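Local atomic coordinates of manganese-binding protein (Chlamydia trachomatis, PDB entry 6NSI), a protein that binds iron, manganese and nickel ions, with a preference for ferrous iron, and delivers them to the membrane permease of an ABC transporter for import. Residues E95-D100 with E198-P202; T166-F171 with L257-N261. Numbering follows the deposited sequence.

Interaction 1: residues E95-D100 with E198-P202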
ATOM      1  N   GLU A  95      10.004   5.312   9.841  1.00 34.73           N
ATOM      2  CA  GLU A  95       9.532   5.147  11.211  1.00 42.11           C
ATOM      3  C   GLU A  95      10.681   4.537  11.991  1.00 46.00           C
ATOM      4  O   GLU A  95      11.156   3.454  11.631  1.00 41.84           O
ATOM      5  CB  GLU A  95       8.285   4.251  11.278  1.00 37.37           C
ATOM      6  CG  GLU A  95       7.510   4.276  12.604  1.00 47.74           C
ATOM      7  CD  GLU A  95       6.564   3.063  12.772  1.00 49.06           C
ATOM      8  OE1 GLU A  95       7.046   1.904  12.664  1.00 47.84           O
ATOM      9  OE2 GLU A  95       5.342   3.267  12.998  1.00 37.78           O
ATOM     10  N   GLU A  96      11.147   5.249  13.019  1.00 51.70           N
ATOM     11  CA  GLU A  96      12.251   4.810  13.866  1.00 52.26           C
ATOM     12  C   GLU A  96      13.399   4.206  13.063  1.00 50.15           C
ATOM     13  O   GLU A  96      13.966   3.184  13.459  1.00 44.41           O
ATOM     14  CB  GLU A  96      11.754   3.805  14.911  1.00 56.56           C
ATOM     15  CG  GLU A  96      10.783   4.392  15.945  1.00 55.49           C
ATOM     16  CD  GLU A  96      11.437   5.421  16.854  1.00 68.58           C
ATOM     17  OE1 GLU A  96      12.685   5.414  16.972  1.00 75.13           O
ATOM     18  OE2 GLU A  96      10.703   6.244  17.447  1.00 79.00           O
ATOM     19  N   GLY A  97      13.741   4.817  11.930  1.00 46.06           N
ATOM     20  CA  GLY A  97      14.918   4.421  11.184  1.00 47.02           C
ATOM     21  C   GLY A  97      14.721   3.335  10.147  1.00 48.61           C
ATOM     22  O   GLY A  97      15.708   2.908   9.529  1.00 48.59           O
ATOM     23  N   PHE A  98      13.485   2.858   9.939  1.00 43.80           N
ATOM     24  CA  PHE A  98      13.203   1.937   8.841  1.00 41.03           C
ATOM     25  C   PHE A  98      12.361   2.640   7.780  1.00 42.36           C
ATOM     26  O   PHE A  98      11.532   3.495   8.112  1.00 40.48           O
ATOM     27  CB  PHE A  98      12.468   0.686   9.337  1.00 43.74           C
ATOM     28  CG  PHE A  98      13.301  -0.191  10.245  1.00 47.48           C
ATOM     29  CD1 PHE A  98      14.132  -1.167   9.719  1.00 46.77           C
ATOM     30  CD2 PHE A  98      13.255  -0.033  11.625  1.00 55.53           C
ATOM     31  CE1 PHE A  98      14.900  -1.967  10.544  1.00 50.52           C
ATOM     32  CE2 PHE A  98      14.025  -0.837  12.463  1.00 48.68           C
ATOM     33  CZ  PHE A  98      14.848  -1.801  11.922  1.00 52.62           C
ATOM     34  N   PRO A  99      12.547   2.318   6.499  1.00 41.59           N
ATOM     35  CA  PRO A  99      11.751   2.978   5.455  1.00 34.14           C
ATOM     36  C   PRO A  99      10.325   2.456   5.439  1.00 34.61           C
ATOM     37  O   PRO A  99      10.048   1.297   5.781  1.00 32.68           O
ATOM     38  CB  PRO A  99      12.485   2.613   4.162  1.00 31.27           C
ATOM     39  CG  PRO A  99      13.087   1.276   4.469  1.00 37.68           C
ATOM     40  CD  PRO A  99      13.439   1.286   5.943  1.00 36.22           C
ATOM     41  N   ASP A 100       9.408   3.335   5.046  1.00 34.23           N
ATOM     42  CA  ASP A 100       8.004   2.970   4.951  1.00 27.44           C
ATOM     43  C   ASP A 100       7.719   2.486   3.537  1.00 29.49           C
ATOM     44  O   ASP A 100       7.717   3.311   2.600  1.00 26.90           O
ATOM     45  CB  ASP A 100       7.109   4.151   5.302  1.00 26.91           C
ATOM     46  CG  ASP A 100       5.645   3.773   5.370  1.00 24.68           C
ATOM     47  OD1 ASP A 100       5.270   2.736   4.776  1.00 21.53           O
ATOM     48  OD2 ASP A 100       4.861   4.511   6.027  1.00 24.46           O
ATOM     49  N   GLU A 198       0.472  -1.125  16.057  1.00 23.10           N
ATOM     50  CA  GLU A 198       1.585  -1.799  15.404  1.00 23.15           C
ATOM     51  C   GLU A 198       2.295  -0.835  14.454  1.00 33.31           C
ATOM     52  O   GLU A 198       1.668   0.050  13.865  1.00 26.50           O
ATOM     53  CB  GLU A 198       1.066  -3.020  14.641  1.00 24.20           C
ATOM     54  CG  GLU A 198       2.140  -3.845  13.912  1.00 35.04           C
ATOM     55  CD  GLU A 198       3.114  -4.500  14.870  1.00 38.30           C
ATOM     56  OE1 GLU A 198       4.068  -3.808  15.308  1.00 40.34           O
ATOM     57  OE2 GLU A 198       2.906  -5.702  15.178  1.00 38.39           O
ATOM     58  N   GLY A 199       3.613  -1.019  14.295  1.00 38.48           N
ATOM     59  CA  GLY A 199       4.418  -0.172  13.433  1.00 30.48           C
ATOM     60  C   GLY A 199       4.328  -0.543  11.965  1.00 28.69           C
ATOM     61  O   GLY A 199       3.285  -0.989  11.474  1.00 24.94           O
ATOM     62  N   LEU A 200       5.416  -0.428  11.205  1.00 26.83           N
ATOM     63  CA  LEU A 200       5.405  -0.716   9.734  1.00 30.83           C
ATOM     64  C   LEU A 200       5.240  -2.207   9.359  1.00 29.74           C
ATOM     65  O   LEU A 200       4.749  -2.474   8.288  1.00 29.29           O
ATOM     66  CB  LEU A 200       6.700  -0.166   9.125  1.00 34.31           C
ATOM     67  CG  LEU A 200       6.861   1.351   9.090  1.00 31.22           C
ATOM     68  CD1 LEU A 200       8.229   1.745   8.592  1.00 38.75           C
ATOM     69  CD2 LEU A 200       5.800   2.021   8.255  1.00 23.81           C
ATOM     70  N   SER A 201       5.573  -3.115  10.266  1.00 33.22           N
ATOM     71  CA  SER A 201       5.708  -4.559  10.190  1.00 40.38           C
ATOM     72  C   SER A 201       4.800  -5.224  11.219  1.00 36.49           C
ATOM     73  O   SER A 201       4.785  -4.810  12.387  1.00 30.19           O
ATOM     74  CB  SER A 201       7.161  -4.984  10.411  1.00 30.00           C
ATOM     75  OG  SER A 201       7.995  -4.509   9.369  1.00 30.00           O
ATOM     76  N   PRO A 202       3.999  -6.044  10.757  1.00 37.49           N
ATOM     77  CA  PRO A 202       3.186  -6.786  11.738  1.00 41.81           C
ATOM     78  C   PRO A 202       4.000  -7.676  12.661  1.00 50.85           C
ATOM     79  O   PRO A 202       3.465  -8.115  13.689  1.00 48.20           O
ATOM     80  CB  PRO A 202       2.246  -7.623  10.860  1.00 35.63           C
ATOM     81  CG  PRO A 202       2.255  -6.963   9.529  1.00 33.28           C
ATOM     82  CD  PRO A 202       3.607  -6.337   9.372  1.00 37.64           C
TER
HETATM   83  O   HOH W   1       3.062   2.775  14.851  1.00 37.70           O
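Van der Waals packing accounts for most of this contact, and Leu200 supplies nearly half of the 244 Å² buried. Its side chain reaches across to the 95-100 hairpin: CD1 lies 3.4 Å from Pro99 O and 3.8 Å from Phe98 O, while CD2 sits 3.4 Å from Asp100 CG. The Phe98 ring turns away, leaving its CB 4.4 Å from Leu200 CD1.

Polar contacts centre on the Glu95 carboxylate. Leu200 N donates a weak hydrogen bond to Glu95 OE1 (3.2 Å), and OE1 is also 3.4 Å from Gly199 CA, where a side chain would clash. One water lies within hydrogen-bonding distance of Glu95 OE2 (3.0 Å) and Glu198 O (3.2 Å) and can link the two; OE2 is also bonded to Asn169. Asp100 OD1 accepts from ND1 of the iron ligand His102, consistent with a role in orienting its ring.

The hairpin is tight, with a type I' turn from Glu95 to Phe98 closed by reciprocal backbone hydrogen bonds between those two residues. Such a two-residue beta-hairpin here packs on a loop beside the iron site of a solute-binding protein.

Interaction 2: residues T166-F171 with L257-N261. With FE (Fe (III) ion), chain B.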
ATOM      1  N   THR A 166      -5.656   2.702  12.490  1.00 18.81           N
ATOM      2  CA  THR A 166      -5.639   1.414  11.809  1.00 19.97           C
ATOM      3  C   THR A 166      -4.840   0.384  12.602  1.00 19.27           C
ATOM      4  O   THR A 166      -4.281   0.675  13.661  1.00 22.87           O
ATOM      5  CB  THR A 166      -5.040   1.530  10.406  1.00 21.41           C
ATOM      6  OG1 THR A 166      -3.643   1.849  10.530  1.00 19.43           O
ATOM      7  CG2 THR A 166      -5.773   2.614   9.609  1.00 21.14           C
ATOM      8  N   GLY A 167      -4.805  -0.841  12.055  1.00 20.94           N
ATOM      9  CA  GLY A 167      -4.140  -1.941  12.735  1.00 21.36           C
ATOM     10  C   GLY A 167      -2.631  -1.771  12.798  1.00 28.26           C
ATOM     11  O   GLY A 167      -2.031  -1.896  13.874  1.00 16.68           O
ATOM     12  N   HIS A 168      -1.989  -1.544  11.638  1.00 19.37           N
ATOM     13  CA  HIS A 168      -0.583  -1.152  11.609  1.00 20.00           C
ATOM     14  C   HIS A 168      -0.421   0.067  10.713  1.00 21.18           C
ATOM     15  O   HIS A 168      -1.386   0.572  10.134  1.00 19.67           O
ATOM     16  CB  HIS A 168       0.354  -2.314  11.206  1.00 21.98           C
ATOM     17  CG  HIS A 168       0.422  -2.638   9.737  1.00 24.37           C
ATOM     18  ND1 HIS A 168      -0.660  -3.111   9.016  1.00 25.98           N
ATOM     19  CD2 HIS A 168       1.485  -2.686   8.891  1.00 20.77           C
ATOM     20  CE1 HIS A 168      -0.278  -3.379   7.777  1.00 23.83           C
ATOM     21  NE2 HIS A 168       1.015  -3.132   7.676  1.00 20.26           N
ATOM     22  N   ASN A 169       0.822   0.540  10.643  1.00 22.66           N
ATOM     23  CA  ASN A 169       1.178   1.792   9.972  1.00 26.65           C
ATOM     24  C   ASN A 169       1.393   1.531   8.477  1.00 21.27           C
ATOM     25  O   ASN A 169       2.505   1.541   7.957  1.00 20.38           O
ATOM     26  CB  ASN A 169       2.415   2.402  10.629  1.00 22.90           C
ATOM     27  CG  ASN A 169       2.752   3.763  10.073  1.00 29.21           C
ATOM     28  OD1 ASN A 169       1.921   4.392   9.408  1.00 21.33           O
ATOM     29  ND2 ASN A 169       3.982   4.223  10.316  1.00 25.72           N
ATOM     30  N   ALA A 170       0.278   1.299   7.788  1.00 21.20           N
ATOM     31  CA  ALA A 170       0.275   1.068   6.353  1.00 21.01           C
ATOM     32  C   ALA A 170      -0.328   2.223   5.564  1.00 19.82           C
ATOM     33  O   ALA A 170      -0.288   2.190   4.330  1.00 20.99           O
ATOM     34  CB  ALA A 170      -0.497  -0.219   6.015  1.00 20.89           C
ATOM     35  N   PHE A 171      -0.873   3.241   6.232  1.00 22.96           N
ATOM     36  CA  PHE A 171      -1.585   4.312   5.544  1.00 21.87           C
ATOM     37  C   PHE A 171      -0.950   5.686   5.769  1.00 23.10           C
ATOM     38  O   PHE A 171      -1.625   6.717   5.642  1.00 20.45           O
ATOM     39  CB  PHE A 171      -3.055   4.305   5.961  1.00 20.62           C
ATOM     40  CG  PHE A 171      -3.762   3.002   5.630  1.00 23.27           C
ATOM     41  CD1 PHE A 171      -3.823   1.971   6.562  1.00 24.73           C
ATOM     42  CD2 PHE A 171      -4.344   2.810   4.381  1.00 21.71           C
ATOM     43  CE1 PHE A 171      -4.468   0.772   6.260  1.00 24.70           C
ATOM     44  CE2 PHE A 171      -4.992   1.611   4.065  1.00 26.72           C
ATOM     45  CZ  PHE A 171      -5.062   0.596   5.007  1.00 19.32           C
ATOM     46  N   LEU A 257     -10.123  -2.845   6.094  1.00 24.43           N
ATOM     47  CA  LEU A 257      -9.278  -2.239   5.084  1.00 24.70           C
ATOM     48  C   LEU A 257      -8.275  -3.272   4.588  1.00 25.54           C
ATOM     49  O   LEU A 257      -7.981  -4.256   5.263  1.00 22.89           O
ATOM     50  CB  LEU A 257      -8.552  -1.019   5.649  1.00 21.82           C
ATOM     51  CG  LEU A 257      -9.396   0.149   6.173  1.00 20.38           C
ATOM     52  CD1 LEU A 257      -8.442   1.225   6.730  1.00 17.93           C
ATOM     53  CD2 LEU A 257     -10.234   0.742   5.044  1.00 19.15           C
ATOM     54  N   TYR A 258      -7.759  -3.054   3.391  1.00 24.82           N
ATOM     55  CA  TYR A 258      -6.725  -3.931   2.850  1.00 25.95           C
ATOM     56  C   TYR A 258      -5.424  -3.147   2.824  1.00 23.82           C
ATOM     57  O   TYR A 258      -5.252  -2.245   2.002  1.00 22.12           O
ATOM     58  CB  TYR A 258      -7.126  -4.457   1.477  1.00 25.01           C
ATOM     59  CG  TYR A 258      -8.286  -5.413   1.608  1.00 37.95           C
ATOM     60  CD1 TYR A 258      -9.585  -4.937   1.811  1.00 35.62           C
ATOM     61  CD2 TYR A 258      -8.090  -6.784   1.575  1.00 39.44           C
ATOM     62  CE1 TYR A 258     -10.657  -5.812   1.960  1.00 41.31           C
ATOM     63  CE2 TYR A 258      -9.154  -7.657   1.723  1.00 41.21           C
ATOM     64  CZ  TYR A 258     -10.432  -7.167   1.914  1.00 46.25           C
ATOM     65  OH  TYR A 258     -11.491  -8.047   2.060  1.00 60.06           O
ATOM     66  N   SER A 259      -4.524  -3.486   3.746  1.00 25.81           N
ATOM     67  CA  SER A 259      -3.274  -2.760   3.920  1.00 25.29           C
ATOM     68  C   SER A 259      -2.148  -3.352   3.070  1.00 29.30           C
ATOM     69  O   SER A 259      -1.533  -2.654   2.259  1.00 27.80           O
ATOM     70  CB  SER A 259      -2.879  -2.795   5.398  1.00 22.63           C
ATOM     71  OG  SER A 259      -2.733  -4.150   5.807  1.00 28.03           O
ATOM     72  N   ASP A 260      -1.855  -4.635   3.264  1.00 25.96           N
ATOM     73  CA  ASP A 260      -0.686  -5.265   2.673  1.00 27.02           C
ATOM     74  C   ASP A 260      -1.054  -6.209   1.538  1.00 29.29           C
ATOM     75  O   ASP A 260      -0.179  -6.909   1.003  1.00 26.25           O
ATOM     76  CB  ASP A 260       0.102  -6.013   3.747  1.00 27.28           C
ATOM     77  CG  ASP A 260       0.845  -5.079   4.701  1.00 29.79           C
ATOM     78  OD1 ASP A 260       1.129  -3.903   4.345  1.00 23.95           O
ATOM     79  OD2 ASP A 260       1.159  -5.541   5.819  1.00 25.98           O
ATOM     80  N   ASN A 261      -2.328  -6.264   1.165  1.00 25.61           N
ATOM     81  CA  ASN A 261      -2.760  -7.225   0.167  1.00 30.28           C
ATOM     82  C   ASN A 261      -3.934  -6.633  -0.601  1.00 29.95           C
ATOM     83  O   ASN A 261      -4.316  -5.479  -0.404  1.00 24.54           O
ATOM     84  CB  ASN A 261      -3.109  -8.579   0.805  1.00 29.49           C
ATOM     85  CG  ASN A 261      -4.346  -8.516   1.715  1.00 37.58           C
ATOM     86  OD1 ASN A 261      -4.725  -7.453   2.208  1.00 34.04           O
ATOM     87  ND2 ASN A 261      -4.956  -9.670   1.962  1.00 33.20           N
TER
HETATM   88 FE    FE B 401       2.367  -3.425   5.904  1.00 24.07          FE
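Phe171, Ser259 and His168 give up the most surface in this buried meeting of two loops. Phe171 stands at the N-cap position of helix 172-178, and its ring extends towards the 257-261 loop. There CZ lies 3.8 Å from Leu257 CD1 and 4.0 Å from Ser259 CA, forming an apolar patch that Thr166 widens through CG2, 4.2 Å from Leu257 CD1. Leu257 also touches Asn273, Thr276 and Ile277 of helix 266-280, so the patch links the 166-171 loop to that helix.

Ser259 fills the middle of the interface. Its CB packs 3.6 Å from Ala170 CB, at the closest approach of the two backbones, and its OG lies 3.2 Å from His168 CE1, at the edge of the imidazole. That hydroxyl is hydrogen-bonded to Glu229 OE1, which also pairs with His168 ND1, so a single carboxylate oxygen holds both loops.

With ND1 engaged in this way, His168 presents NE2 to the Fe(III) ion at 2.2 Å. Asp260 chelates the metal from the facing loop, with OD1 at 2.0 Å and OD2 at 2.4 Å. His36 and His102 complete the three-histidine, one-aspartate site, in a protein that probably belongs to the solute-binding protein 9 family, whose metal sites lie in the cleft between two lobes. The short separation of 3.0 Å between His168 NE2 and Asp260 OD2 reflects their shared metal. Behind the ligand, Thr166 OG1 donates a 2.6 Å hydrogen bond to His168 O, spanning the bend that carries the histidine, and Asn169 centres an inverse gamma turn just beyond it.

Overall arrangement
From the N terminus, the chain passes through the four-stranded parallel sheet and reaches the 95-100 hairpin before the long helices 107-124 and 129-154. Next comes the 166-171 loop. Interaction 1 closes when the chain reaches 198-202, after 97 intervening residues; interaction 2 closes at 257-261, spanning 85. Their segments alternate, so the two closures cross rather than nest. They also touch directly: Gly199 O and Asn169 N are 3.0 Å apart, a probable hydrogen bond, and Leu200 O packs 3.3 Å from His168 CD2. Together they join the hairpin, the loops following strands 164-165 and 194-195, and the loop leading to helix 266-280 around the iron ion.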